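Local coordinates for protein aldose 1-epimerase (Caenorhabditis elegans, PDB 1LUR) that probably catalyses the interconversion of the alpha and beta anomers of aldose sugars such as galactose, at residues 165-170 and 319-324; 188-193 and 254-259; 62-67 and 172-177; 17-22 and 149-154. One frame throughout, in Å; residues are numbered along the deposited sequence.

The four contacts differ in burial within one all-beta chain. Interactions 1 and 3 are buried, interaction 3 the deeper with its centre about 8 Å from the chain centre; interaction 2 is partly buried, and interaction 4 lies at the surface, about 20 Å from the chain centre to its own. Interactions 1 and 3 adjoin in sequence, since 165-170 leads into 172-177; the first joins a short strand pair with leucine and valine packing, the second holds a loop through carbonyls and ring contacts. Interactions 2 and 4 both reach the nine-stranded sheet. There, interaction 2 adds a charge network to true strand pairing, whereas interaction 4 rests on one hydrogen bond between side-chain amides. Interactions 2 and 3 touch where Leu177 packs on Phe258 and Trp259.

Interaction 1. Residues 165-170 and 319-324; sequences GLLALT and VSLRPG
Leu167 and Leu321 lie side by side and point the same way, their CD2 methyls meeting at 3.7 Å. Both have CG anti to the backbone N (chi1 -165° and 175°), which sets each CG beside its own carbonyl carbon. Ala159 of strand 152-160 touches both side chains. Leu166 differs, with CG anti to its carbonyl carbon. Its CD2 reaches CG2 of Val319 at 3.9 Å, and the same methyl also lies near the CA of Ser320. Val319 divides its two methyls between neighbours: CG2 goes to Leu166, while CG1 packs on Ala168 CB, also at 3.9 Å. Phe306 touches the valine as well. The backbones between these side chains form a small two-stranded antiparallel sheet, 165-166 with 320-321, apart from the large sheets of this mutarotase-like beta fold. Gly165 and Leu321 make the hydrogen-bonded pair, with Gly165 N to Leu321 O at 3.0 Å and Leu321 N to Gly165 O at 2.8 Å. Just past the strand, Leu167 N gives a nearly straight bond to Val319 O, 2.9 Å long. A water lies between the two segments, 2.8 Å from Leu167 O and 3.1 Å from Ser320 O. The hydroxyl of Ser320 turns instead to Asp318, and Leu166 continues onto Leu82 and Phe84 of strand 81-84.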
loop_
_atom_site.group_PDB
_atom_site.type_symbol
_atom_site.label_atom_id
_atom_site.label_comp_id
_atom_site.label_asym_id
_atom_site.label_seq_id
_atom_site.Cartn_x
_atom_site.Cartn_y
_atom_site.Cartn_z
ATOM N N GLY A 165 -10.907 -12.130 14.551
ATOM C CA GLY A 165 -10.978 -12.128 13.103
ATOM C C GLY A 165 -9.604 -11.965 12.485
ATOM O O GLY A 165 -8.590 -12.219 13.131
ATOM N N LEU A 166 -9.577 -11.536 11.232
ATOM C CA LEU A 166 -8.320 -11.338 10.523
ATOM C C LEU A 166 -8.173 -9.873 10.126
ATOM O O LEU A 166 -9.157 -9.211 9.814
ATOM C CB LEU A 166 -8.294 -12.216 9.260
ATOM C CG LEU A 166 -8.427 -13.738 9.413
ATOM C CD1 LEU A 166 -8.791 -14.372 8.082
ATOM C CD2 LEU A 166 -7.115 -14.320 9.942
ATOM N N LEU A 167 -6.947 -9.358 10.170
ATOM C CA LEU A 167 -6.696 -7.972 9.791
ATOM C C LEU A 167 -5.264 -7.842 9.282
ATOM O O LEU A 167 -4.289 -8.091 10.007
ATOM C CB LEU A 167 -6.930 -6.996 10.953
ATOM C CG LEU A 167 -7.020 -5.527 10.494
ATOM C CD1 LEU A 167 -8.368 -5.274 9.836
ATOM C CD2 LEU A 167 -6.841 -4.585 11.673
ATOM N N ALA A 168 -5.142 -7.471 8.017
ATOM C CA ALA A 168 -3.838 -7.301 7.390
ATOM C C ALA A 168 -4.021 -6.145 6.427
ATOM O O ALA A 168 -4.576 -6.308 5.338
ATOM C CB ALA A 168 -3.443 -8.573 6.658
ATOM N N LEU A 169 -3.567 -4.967 6.841
ATOM C CA LEU A 169 -3.702 -3.780 6.013
ATOM C C LEU A 169 -2.463 -3.394 5.225
ATOM O O LEU A 169 -1.404 -4.010 5.344
ATOM C CB LEU A 169 -4.068 -2.587 6.902
ATOM C CG LEU A 169 -5.074 -2.813 8.034
ATOM C CD1 LEU A 169 -5.109 -1.582 8.938
ATOM C CD2 LEU A 169 -6.452 -3.097 7.448
ATOM N N THR A 170 -2.632 -2.348 4.424
ATOM C CA THR A 170 -1.572 -1.779 3.599
ATOM C C THR A 170 -2.055 -0.455 3.032
ATOM O O THR A 170 -3.216 -0.079 3.219
ATOM C CB THR A 170 -1.115 -2.675 2.421
ATOM O OG1 THR A 170 0.166 -2.206 1.966
ATOM C CG2 THR A 170 -2.092 -2.603 1.240
ATOM N N VAL A 319 -2.265 -13.516 10.776
ATOM C CA VAL A 319 -2.805 -12.158 10.780
ATOM C C VAL A 319 -4.110 -12.016 11.554
ATOM O O VAL A 319 -4.903 -11.115 11.305
ATOM C CB VAL A 319 -2.998 -11.586 9.342
ATOM C CG1 VAL A 319 -1.653 -11.483 8.639
ATOM C CG2 VAL A 319 -3.962 -12.459 8.534
ATOM N N SER A 320 -4.331 -12.900 12.517
ATOM C CA SER A 320 -5.551 -12.814 13.298
ATOM C C SER A 320 -5.435 -11.619 14.240
ATOM O O SER A 320 -4.334 -11.201 14.597
ATOM C CB SER A 320 -5.760 -14.095 14.114
ATOM O OG SER A 320 -4.699 -14.290 15.031
ATOM N N LEU A 321 -6.580 -11.057 14.606
ATOM C CA LEU A 321 -6.658 -9.915 15.512
ATOM C C LEU A 321 -7.712 -10.373 16.514
ATOM O O LEU A 321 -8.879 -10.547 16.155
ATOM C CB LEU A 321 -7.134 -8.659 14.782
ATOM C CG LEU A 321 -7.369 -7.446 15.687
ATOM C CD1 LEU A 321 -6.066 -7.090 16.422
ATOM C CD2 LEU A 321 -7.850 -6.266 14.856
ATOM N N ARG A 322 -7.296 -10.577 17.764
ATOM C CA ARG A 322 -8.211 -11.032 18.805
ATOM C C ARG A 322 -8.434 -10.016 19.924
ATOM O O ARG A 322 -7.570 -9.178 20.193
ATOM C CB ARG A 322 -7.679 -12.347 19.371
ATOM C CG ARG A 322 -7.467 -13.391 18.280
ATOM C CD ARG A 322 -6.752 -14.641 18.765
ATOM N NE ARG A 322 -6.511 -15.564 17.656
ATOM C CZ ARG A 322 -7.445 -16.327 17.091
ATOM N NH1 ARG A 322 -8.695 -16.299 17.532
ATOM N NH2 ARG A 322 -7.133 -17.094 16.055
ATOM N N PRO A 323 -9.602 -10.087 20.589
ATOM C CA PRO A 323 -9.989 -9.193 21.686
ATOM C C PRO A 323 -8.865 -8.989 22.687
ATOM O O PRO A 323 -8.217 -9.945 23.107
ATOM C CB PRO A 323 -11.191 -9.905 22.301
ATOM C CG PRO A 323 -11.816 -10.575 21.115
ATOM C CD PRO A 323 -10.609 -11.149 20.407
ATOM N N GLY A 324 -8.632 -7.739 23.065
ATOM C CA GLY A 324 -7.578 -7.455 24.018
ATOM C C GLY A 324 -6.248 -7.114 23.377
ATOM O O GLY A 324 -5.426 -6.433 23.994
HETATM O O HOH W 1 -3.583 -8.900 12.599
#

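Interaction 2. Residues 188-193 and 254-259; sequences LEMEAD and TYLRFW
Arg257 starts with CG beside its own backbone N (chi1 -51°) and then runs extended from CG to NE, while Glu191 bends at chi2 (-52°), which puts its CD on the side of the guanidinium. Glu191 OE2 lies 3.1 Å from Arg257 NH1, a salt bridge whose hydrogen bond is weak; the carboxylate and guanidinium planes stand 82° apart. Glu189 OE2 stands over one face of the same guanidinium, offset toward its rim, in a long salt bridge 3.9 Å from NH1 with no N-H pointing at it. Thr254 CG2 covers the opposite face. The strands 188-190 and 256-259 that carry Glu189 and Arg257 pair antiparallel in the nine-stranded sheet, with Glu189 N to Arg257 O and Arg257 N to Glu189 O both 2.9 Å. On the other face of the sheet Leu188 CD1 touches Phe258 CD1 at 3.6 Å, and CG of the selenomethionine Met190 meets Leu256 CB at 3.7 Å. An alanine in place of Arg257 would probably leave the carboxylates of Glu189 and Glu191 without the positive charge they share. One cation between two acids probably eases their mutual repulsion and adds a mainly electrostatic tie to the backbone pairing.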
loop_
_atom_site.group_PDB
_atom_site.type_symbol
_atom_site.label_atom_id
_atom_site.label_comp_id
_atom_site.label_asym_id
_atom_site.label_seq_id
_atom_site.Cartn_x
_atom_site.Cartn_y
_atom_site.Cartn_z
ATOM N N LEU A 188 15.556 1.039 -8.270
ATOM C CA LEU A 188 14.969 0.456 -7.077
ATOM C C LEU A 188 15.969 -0.468 -6.408
ATOM O O LEU A 188 16.645 -1.256 -7.071
ATOM C CB LEU A 188 13.699 -0.323 -7.436
ATOM C CG LEU A 188 12.862 -0.899 -6.289
ATOM C CD1 LEU A 188 12.352 0.227 -5.392
ATOM C CD2 LEU A 188 11.691 -1.686 -6.870
ATOM N N GLU A 189 16.071 -0.355 -5.090
ATOM C CA GLU A 189 16.985 -1.180 -4.317
ATOM C C GLU A 189 16.241 -1.675 -3.085
ATOM O O GLU A 189 15.685 -0.881 -2.324
ATOM C CB GLU A 189 18.220 -0.374 -3.904
ATOM C CG GLU A 189 19.201 -1.151 -3.047
ATOM C CD GLU A 189 20.614 -0.608 -3.149
ATOM O OE1 GLU A 189 21.221 -0.732 -4.235
ATOM O OE2 GLU A 189 21.117 -0.058 -2.149
HETATM N N MSE A 190 16.231 -2.990 -2.893
HETATM C CA MSE A 190 15.545 -3.582 -1.751
HETATM C C MSE A 190 16.330 -4.646 -1.015
HETATM O O MSE A 190 17.055 -5.437 -1.617
HETATM C CB MSE A 190 14.229 -4.212 -2.202
HETATM C CG MSE A 190 12.989 -3.412 -1.895
HETATM SE SE MSE A 190 11.451 -4.595 -1.858
HETATM C CE MSE A 190 11.497 -5.092 0.008
ATOM N N GLU A 191 16.167 -4.671 0.300
ATOM C CA GLU A 191 16.851 -5.651 1.120
ATOM C C GLU A 191 15.896 -6.844 1.176
ATOM O O GLU A 191 15.257 -7.098 2.198
ATOM C CB GLU A 191 17.086 -5.101 2.526
ATOM C CG GLU A 191 17.825 -3.773 2.565
ATOM C CD GLU A 191 19.107 -3.797 1.759
ATOM O OE1 GLU A 191 19.881 -4.766 1.908
ATOM O OE2 GLU A 191 19.340 -2.842 0.983
ATOM N N ALA A 192 15.784 -7.559 0.061
ATOM C CA ALA A 192 14.904 -8.721 -0.016
ATOM C C ALA A 192 15.591 -9.912 -0.680
ATOM O O ALA A 192 15.947 -9.852 -1.851
ATOM C CB ALA A 192 13.642 -8.356 -0.785
ATOM N N ASP A 193 15.762 -10.994 0.071
ATOM C CA ASP A 193 16.408 -12.195 -0.463
ATOM C C ASP A 193 15.406 -13.175 -1.060
ATOM O O ASP A 193 15.771 -14.030 -1.873
ATOM C CB ASP A 193 17.194 -12.916 0.630
ATOM C CG ASP A 193 18.350 -12.099 1.149
ATOM O OD1 ASP A 193 19.005 -11.422 0.331
ATOM O OD2 ASP A 193 18.612 -12.142 2.371
ATOM N N THR A 254 16.704 1.223 6.569
ATOM C CA THR A 254 15.993 1.343 5.302
ATOM C C THR A 254 15.940 -0.017 4.612
ATOM O O THR A 254 16.951 -0.714 4.526
ATOM C CB THR A 254 16.696 2.342 4.367
ATOM O OG1 THR A 254 16.714 3.635 4.984
ATOM C CG2 THR A 254 15.972 2.430 3.028
ATOM N N TYR A 255 14.762 -0.390 4.121
ATOM C CA TYR A 255 14.596 -1.671 3.441
ATOM C C TYR A 255 14.367 -1.485 1.955
ATOM O O TYR A 255 14.561 -2.411 1.167
ATOM C CB TYR A 255 13.416 -2.435 4.030
ATOM C CG TYR A 255 13.568 -2.738 5.493
ATOM C CD1 TYR A 255 14.747 -3.294 5.990
ATOM C CD2 TYR A 255 12.530 -2.483 6.387
ATOM C CE1 TYR A 255 14.890 -3.589 7.340
ATOM C CE2 TYR A 255 12.662 -2.775 7.737
ATOM C CZ TYR A 255 13.845 -3.328 8.207
ATOM O OH TYR A 255 13.980 -3.613 9.549
ATOM N N LEU A 256 13.950 -0.283 1.575
ATOM C CA LEU A 256 13.691 0.026 0.181
ATOM C C LEU A 256 14.042 1.466 -0.163
ATOM O O LEU A 256 13.762 2.387 0.605
ATOM C CB LEU A 256 12.219 -0.245 -0.144
ATOM C CG LEU A 256 11.683 0.188 -1.512
ATOM C CD1 LEU A 256 10.424 -0.603 -1.836
ATOM C CD2 LEU A 256 11.382 1.680 -1.512
ATOM N N ARG A 257 14.655 1.643 -1.329
ATOM C CA ARG A 257 15.059 2.954 -1.826
ATOM C C ARG A 257 14.577 3.017 -3.273
ATOM O O ARG A 257 14.922 2.160 -4.087
ATOM C CB ARG A 257 16.583 3.097 -1.756
ATOM C CG ARG A 257 17.158 2.748 -0.383
ATOM C CD ARG A 257 18.677 2.616 -0.415
ATOM N NE ARG A 257 19.211 2.012 0.809
ATOM C CZ ARG A 257 18.978 0.758 1.193
ATOM N NH1 ARG A 257 18.218 -0.040 0.452
ATOM N NH2 ARG A 257 19.505 0.297 2.322
ATOM N N PHE A 258 13.772 4.026 -3.579
ATOM C CA PHE A 258 13.216 4.225 -4.915
ATOM C C PHE A 258 13.574 5.650 -5.331
ATOM O O PHE A 258 13.289 6.603 -4.605
ATOM C CB PHE A 258 11.694 4.040 -4.836
ATOM C CG PHE A 258 10.988 4.039 -6.165
ATOM C CD1 PHE A 258 11.434 3.236 -7.213
ATOM C CD2 PHE A 258 9.834 4.794 -6.347
ATOM C CE1 PHE A 258 10.734 3.188 -8.421
ATOM C CE2 PHE A 258 9.128 4.753 -7.548
ATOM C CZ PHE A 258 9.579 3.945 -8.589
ATOM N N TRP A 259 14.201 5.810 -6.492
ATOM C CA TRP A 259 14.570 7.151 -6.930
ATOM C C TRP A 259 14.629 7.340 -8.439
ATOM O O TRP A 259 14.607 6.376 -9.208
ATOM C CB TRP A 259 15.919 7.536 -6.308
ATOM C CG TRP A 259 17.093 6.768 -6.853
ATOM C CD1 TRP A 259 17.876 7.113 -7.921
ATOM C CD2 TRP A 259 17.608 5.522 -6.367
ATOM N NE1 TRP A 259 18.846 6.160 -8.127
ATOM C CE2 TRP A 259 18.704 5.173 -7.188
ATOM C CE3 TRP A 259 17.248 4.664 -5.319
ATOM C CZ2 TRP A 259 19.446 4.002 -6.991
ATOM C CZ3 TRP A 259 17.988 3.498 -5.124
ATOM C CH2 TRP A 259 19.074 3.180 -5.957
#

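Interaction 3. Residues 62-67 and 172-177; sequences DAASIG and HAYWNL
The loop that follows helix 56-61 is tied here to strand 170-175, a member of the seven-stranded sheet in this mutarotase-like beta fold. Inside the loop an Asx turn sets the shape: Asp62 OD1 accepts from Ala64 N (2.8 Å), and its second oxygen, OD2, takes Ile66 N. In this folded loop the Ala64 carbonyl faces Tyr174. The tyrosine OH donates to Ala64 O at 2.6 Å, arriving in the carbonyl plane on a lone pair, and that oxygen lies at the edge of the ring, in its plane. Ile66 crosses Tyr174 at about a right angle, its CG1 3.7 Å from CE1 of the ring. Ser65 serves His172 instead. Its CB sits over one face of the imidazole, 3.9 Å from the centroid and 18° off the ring normal, a CH-pi contact. The carbonyl of Ser65 is pressed close to the same residue, with its O 2.9 Å from His172 CB. His101 meets the histidine ring from elsewhere in the chain, its plane steeply inclined to it, and Glu303 of strand 300-305 also touches it. At the end of the loop Gly67 N reaches His172 O at 2.7 Å, coming from well above the carbonyl plane. One residue further along the chain, the two backbones touch directly, Gly67 CA lying 3.5 Å from Ala173 CA.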
loop_
_atom_site.group_PDB
_atom_site.type_symbol
_atom_site.label_atom_id
_atom_site.label_comp_id
_atom_site.label_asym_id
_atom_site.label_seq_id
_atom_site.Cartn_x
_atom_site.Cartn_y
_atom_site.Cartn_z
ATOM N N ASP A 62 -12.876 5.211 -8.505
ATOM C CA ASP A 62 -11.675 4.455 -8.852
ATOM C C ASP A 62 -11.796 2.987 -8.459
ATOM O O ASP A 62 -12.436 2.658 -7.461
ATOM C CB ASP A 62 -10.445 5.068 -8.173
ATOM C CG ASP A 62 -9.199 4.219 -8.346
ATOM O OD1 ASP A 62 -8.954 3.732 -9.471
ATOM O OD2 ASP A 62 -8.452 4.047 -7.359
ATOM N N ALA A 63 -11.170 2.111 -9.241
ATOM C CA ALA A 63 -11.210 0.675 -8.971
ATOM C C ALA A 63 -9.809 0.088 -8.859
ATOM O O ALA A 63 -9.642 -1.105 -8.588
ATOM C CB ALA A 63 -11.984 -0.038 -10.070
ATOM N N ALA A 64 -8.801 0.930 -9.065
ATOM C CA ALA A 64 -7.416 0.490 -8.988
ATOM C C ALA A 64 -6.804 0.701 -7.600
ATOM O O ALA A 64 -5.592 0.550 -7.427
ATOM C CB ALA A 64 -6.583 1.214 -10.044
ATOM N N SER A 65 -7.641 1.049 -6.623
ATOM C CA SER A 65 -7.194 1.279 -5.244
ATOM C C SER A 65 -6.055 2.295 -5.133
ATOM O O SER A 65 -5.168 2.156 -4.287
ATOM C CB SER A 65 -6.744 -0.038 -4.606
ATOM O OG SER A 65 -7.809 -0.966 -4.533
ATOM N N ILE A 66 -6.093 3.319 -5.977
ATOM C CA ILE A 66 -5.063 4.352 -5.973
ATOM C C ILE A 66 -4.957 5.124 -4.650
ATOM O O ILE A 66 -5.860 5.872 -4.281
ATOM C CB ILE A 66 -5.292 5.351 -7.141
ATOM C CG1 ILE A 66 -5.242 4.599 -8.476
ATOM C CG2 ILE A 66 -4.217 6.438 -7.129
ATOM C CD1 ILE A 66 -5.454 5.482 -9.690
ATOM N N GLY A 67 -3.851 4.909 -3.939
ATOM C CA GLY A 67 -3.609 5.579 -2.668
ATOM C C GLY A 67 -4.466 5.212 -1.468
ATOM O O GLY A 67 -4.303 5.774 -0.384
ATOM N N HIS A 172 -2.165 1.649 -0.549
ATOM C CA HIS A 172 -2.028 1.410 -1.977
ATOM C C HIS A 172 -1.651 2.592 -2.867
ATOM O O HIS A 172 -2.180 2.732 -3.971
ATOM C CB HIS A 172 -3.327 0.776 -2.491
ATOM C CG HIS A 172 -3.122 -0.196 -3.612
ATOM N ND1 HIS A 172 -2.623 0.176 -4.844
ATOM C CD2 HIS A 172 -3.338 -1.532 -3.681
ATOM C CE1 HIS A 172 -2.539 -0.890 -5.622
ATOM N NE2 HIS A 172 -2.967 -1.939 -4.942
ATOM N N ALA A 173 -0.734 3.436 -2.409
ATOM C CA ALA A 173 -0.326 4.585 -3.215
ATOM C C ALA A 173 0.576 4.147 -4.367
ATOM O O ALA A 173 1.465 3.316 -4.188
ATOM C CB ALA A 173 0.402 5.603 -2.344
ATOM N N TYR A 174 0.322 4.696 -5.552
ATOM C CA TYR A 174 1.099 4.391 -6.752
ATOM C C TYR A 174 2.131 5.513 -6.853
ATOM O O TYR A 174 1.760 6.685 -6.932
ATOM C CB TYR A 174 0.216 4.418 -8.002
ATOM C CG TYR A 174 -0.733 3.247 -8.175
ATOM C CD1 TYR A 174 -1.830 3.067 -7.328
ATOM C CD2 TYR A 174 -0.568 2.353 -9.233
ATOM C CE1 TYR A 174 -2.742 2.026 -7.541
ATOM C CE2 TYR A 174 -1.468 1.314 -9.452
ATOM C CZ TYR A 174 -2.551 1.154 -8.608
ATOM O OH TYR A 174 -3.435 0.122 -8.840
ATOM N N TRP A 175 3.413 5.160 -6.868
ATOM C CA TRP A 175 4.468 6.162 -6.949
ATOM C C TRP A 175 5.149 6.380 -8.297
ATOM O O TRP A 175 5.431 5.440 -9.036
ATOM C CB TRP A 175 5.541 5.862 -5.900
ATOM C CG TRP A 175 5.004 5.738 -4.513
ATOM C CD1 TRP A 175 4.496 4.612 -3.928
ATOM C CD2 TRP A 175 4.896 6.781 -3.535
ATOM N NE1 TRP A 175 4.080 4.889 -2.647
ATOM C CE2 TRP A 175 4.313 6.213 -2.380
ATOM C CE3 TRP A 175 5.232 8.142 -3.523
ATOM C CZ2 TRP A 175 4.060 6.959 -1.223
ATOM C CZ3 TRP A 175 4.981 8.882 -2.372
ATOM C CH2 TRP A 175 4.400 8.287 -1.240
ATOM N N ASN A 176 5.411 7.651 -8.585
ATOM C CA ASN A 176 6.062 8.111 -9.808
ATOM C C ASN A 176 6.707 9.412 -9.339
ATOM O O ASN A 176 6.017 10.389 -9.054
ATOM C CB ASN A 176 5.035 8.393 -10.909
ATOM C CG ASN A 176 5.679 8.892 -12.187
ATOM O OD1 ASN A 176 6.361 9.918 -12.191
ATOM N ND2 ASN A 176 5.472 8.165 -13.279
ATOM N N LEU A 177 8.032 9.413 -9.254
ATOM C CA LEU A 177 8.780 10.578 -8.800
ATOM C C LEU A 177 9.157 11.689 -9.784
ATOM O O LEU A 177 9.622 12.743 -9.352
ATOM C CB LEU A 177 10.050 10.091 -8.096
ATOM C CG LEU A 177 9.864 8.874 -7.179
ATOM C CD1 LEU A 177 11.196 8.498 -6.539
ATOM C CD2 LEU A 177 8.827 9.187 -6.110
#

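Interaction 4. Residues 17-22 and 149-154; sequences IANKQG and DRNQLI
Asn19 and Asn151 meet through their side-chain amides, and the path from Asn19 CB outward tells how. CB of Asn19 comes only loosely near the other turn, 4.5 Å from Asp149 N. CG sits between the backbone N and the carbonyl carbon (chi1 62°), and the amide it carries splits its two ends between two jobs. OD1 turns back on its own turn, accepting a weak bond from Gln21 N at 3.1 Å and a further one from Leu23 N. ND2 faces across: it donates to Asn151 OD1 at 3.1 Å, with that oxygen close to the amide plane of Asn19, and also to the backbone O of Asn148. The two amide planes stand 62° apart, and the side chains cross at about a right angle. Asn151 OD1 also lies 3.6 Å from Gln21 CB, so the oxygen meets both an N-H donor and a methylene. An alanine here, in place of Asn151, would probably leave Asn19 ND2 with Asn148 O but without its side-chain mate, and would open a gap beside Gln21 CB. At the exposed end, Gln21 OE1 as modelled lies 3.0 Å from Asp149 O, two acceptors with no hydrogen bond between them. The contact joins the connections of two beta hairpins in different sheets, 15-18/24-28 of the four-stranded sheet and 138-147/152-160 of the nine-stranded one. Nearby, Ile17 packs on Val147 of strand 138-147, and Asn151 touches Phe39 of strand 33-40.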
loop_
_atom_site.group_PDB
_atom_site.type_symbol
_atom_site.label_atom_id
_atom_site.label_comp_id
_atom_site.label_asym_id
_atom_site.label_seq_id
_atom_site.Cartn_x
_atom_site.Cartn_y
_atom_site.Cartn_z
ATOM N N ILE A 17 -1.955 18.389 4.923
ATOM C CA ILE A 17 -1.031 18.440 6.048
ATOM C C ILE A 17 0.320 18.749 5.430
ATOM O O ILE A 17 0.549 18.455 4.254
ATOM C CB ILE A 17 -0.943 17.108 6.825
ATOM C CG1 ILE A 17 -0.428 15.989 5.921
ATOM C CG2 ILE A 17 -2.300 16.759 7.402
ATOM C CD1 ILE A 17 -0.154 14.699 6.669
ATOM N N ALA A 18 1.219 19.345 6.203
ATOM C CA ALA A 18 2.529 19.671 5.658
ATOM C C ALA A 18 3.533 20.069 6.724
ATOM O O ALA A 18 3.164 20.437 7.839
ATOM C CB ALA A 18 2.388 20.799 4.636
ATOM N N ASN A 19 4.810 19.973 6.388
ATOM C CA ASN A 19 5.839 20.344 7.345
ATOM C C ASN A 19 6.314 21.738 6.941
ATOM O O ASN A 19 5.652 22.414 6.155
ATOM C CB ASN A 19 7.001 19.348 7.340
ATOM C CG ASN A 19 7.705 19.272 6.010
ATOM O OD1 ASN A 19 7.401 20.025 5.080
ATOM N ND2 ASN A 19 8.663 18.359 5.907
ATOM N N LYS A 20 7.454 22.165 7.464
ATOM C CA LYS A 20 7.975 23.488 7.140
ATOM C C LYS A 20 9.078 23.499 6.084
ATOM O O LYS A 20 9.653 24.553 5.806
ATOM C CB LYS A 20 8.499 24.154 8.413
ATOM C CG LYS A 20 7.468 24.352 9.508
ATOM C CD LYS A 20 6.486 25.450 9.152
ATOM C CE LYS A 20 5.681 25.867 10.372
ATOM N NZ LYS A 20 6.592 26.261 11.488
ATOM N N GLN A 21 9.367 22.344 5.490
ATOM C CA GLN A 21 10.415 22.263 4.474
ATOM C C GLN A 21 9.965 22.000 3.041
ATOM O O GLN A 21 10.795 21.703 2.180
ATOM C CB GLN A 21 11.452 21.206 4.862
ATOM C CG GLN A 21 12.319 21.585 6.050
ATOM C CD GLN A 21 11.600 21.417 7.366
ATOM O OE1 GLN A 21 11.368 20.295 7.817
ATOM N NE2 GLN A 21 11.234 22.530 7.988
ATOM N N GLY A 22 8.670 22.100 2.773
ATOM C CA GLY A 22 8.208 21.861 1.419
ATOM C C GLY A 22 7.622 20.491 1.129
ATOM O O GLY A 22 7.606 20.064 -0.023
ATOM N N ASP A 149 9.582 17.242 10.319
ATOM C CA ASP A 149 10.730 18.047 9.903
ATOM C C ASP A 149 11.861 17.249 9.272
ATOM O O ASP A 149 12.817 17.822 8.755
ATOM C CB ASP A 149 11.275 18.847 11.095
ATOM C CG ASP A 149 11.542 17.978 12.312
ATOM O OD1 ASP A 149 12.271 16.970 12.188
ATOM O OD2 ASP A 149 11.021 18.304 13.398
ATOM N N ARG A 150 11.759 15.925 9.322
ATOM C CA ARG A 150 12.782 15.065 8.744
ATOM C C ARG A 150 12.350 14.685 7.331
ATOM O O ARG A 150 12.922 13.789 6.712
ATOM C CB ARG A 150 12.949 13.808 9.602
ATOM C CG ARG A 150 13.372 14.085 11.041
ATOM C CD ARG A 150 13.326 12.812 11.876
ATOM N NE ARG A 150 14.139 11.749 11.289
ATOM C CZ ARG A 150 14.135 10.483 11.701
ATOM N NH1 ARG A 150 13.356 10.108 12.711
ATOM N NH2 ARG A 150 14.910 9.588 11.098
ATOM N N ASN A 151 11.343 15.387 6.819
ATOM C CA ASN A 151 10.812 15.138 5.478
ATOM C C ASN A 151 10.302 13.716 5.348
ATOM O O ASN A 151 10.504 13.052 4.324
ATOM C CB ASN A 151 11.862 15.399 4.400
ATOM C CG ASN A 151 12.130 16.868 4.200
ATOM O OD1 ASN A 151 11.208 17.682 4.217
ATOM N ND2 ASN A 151 13.394 17.219 3.992
ATOM N N GLN A 152 9.637 13.253 6.396
ATOM C CA GLN A 152 9.091 11.909 6.403
ATOM C C GLN A 152 7.573 11.911 6.472
ATOM O O GLN A 152 6.959 12.802 7.066
ATOM C CB GLN A 152 9.597 11.124 7.613
ATOM C CG GLN A 152 11.098 11.067 7.773
ATOM C CD GLN A 152 11.492 10.265 8.990
ATOM O OE1 GLN A 152 10.944 10.461 10.074
ATOM N NE2 GLN A 152 12.448 9.356 8.819
ATOM N N LEU A 153 6.979 10.906 5.845
ATOM C CA LEU A 153 5.537 10.746 5.838
ATOM C C LEU A 153 5.418 9.464 6.652
ATOM O O LEU A 153 5.977 8.428 6.276
ATOM C CB LEU A 153 4.984 10.508 4.432
ATOM C CG LEU A 153 3.530 10.009 4.430
ATOM C CD1 LEU A 153 2.604 11.078 5.015
ATOM C CD2 LEU A 153 3.107 9.666 3.011
ATOM N N ILE A 154 4.744 9.544 7.788
ATOM C CA ILE A 154 4.574 8.374 8.634
ATOM C C ILE A 154 3.133 7.892 8.584
ATOM O O ILE A 154 2.197 8.674 8.794
ATOM C CB ILE A 154 4.929 8.690 10.103
ATOM C CG1 ILE A 154 6.419 9.026 10.218
ATOM C CG2 ILE A 154 4.562 7.508 10.995
ATOM C CD1 ILE A 154 6.831 9.506 11.591
#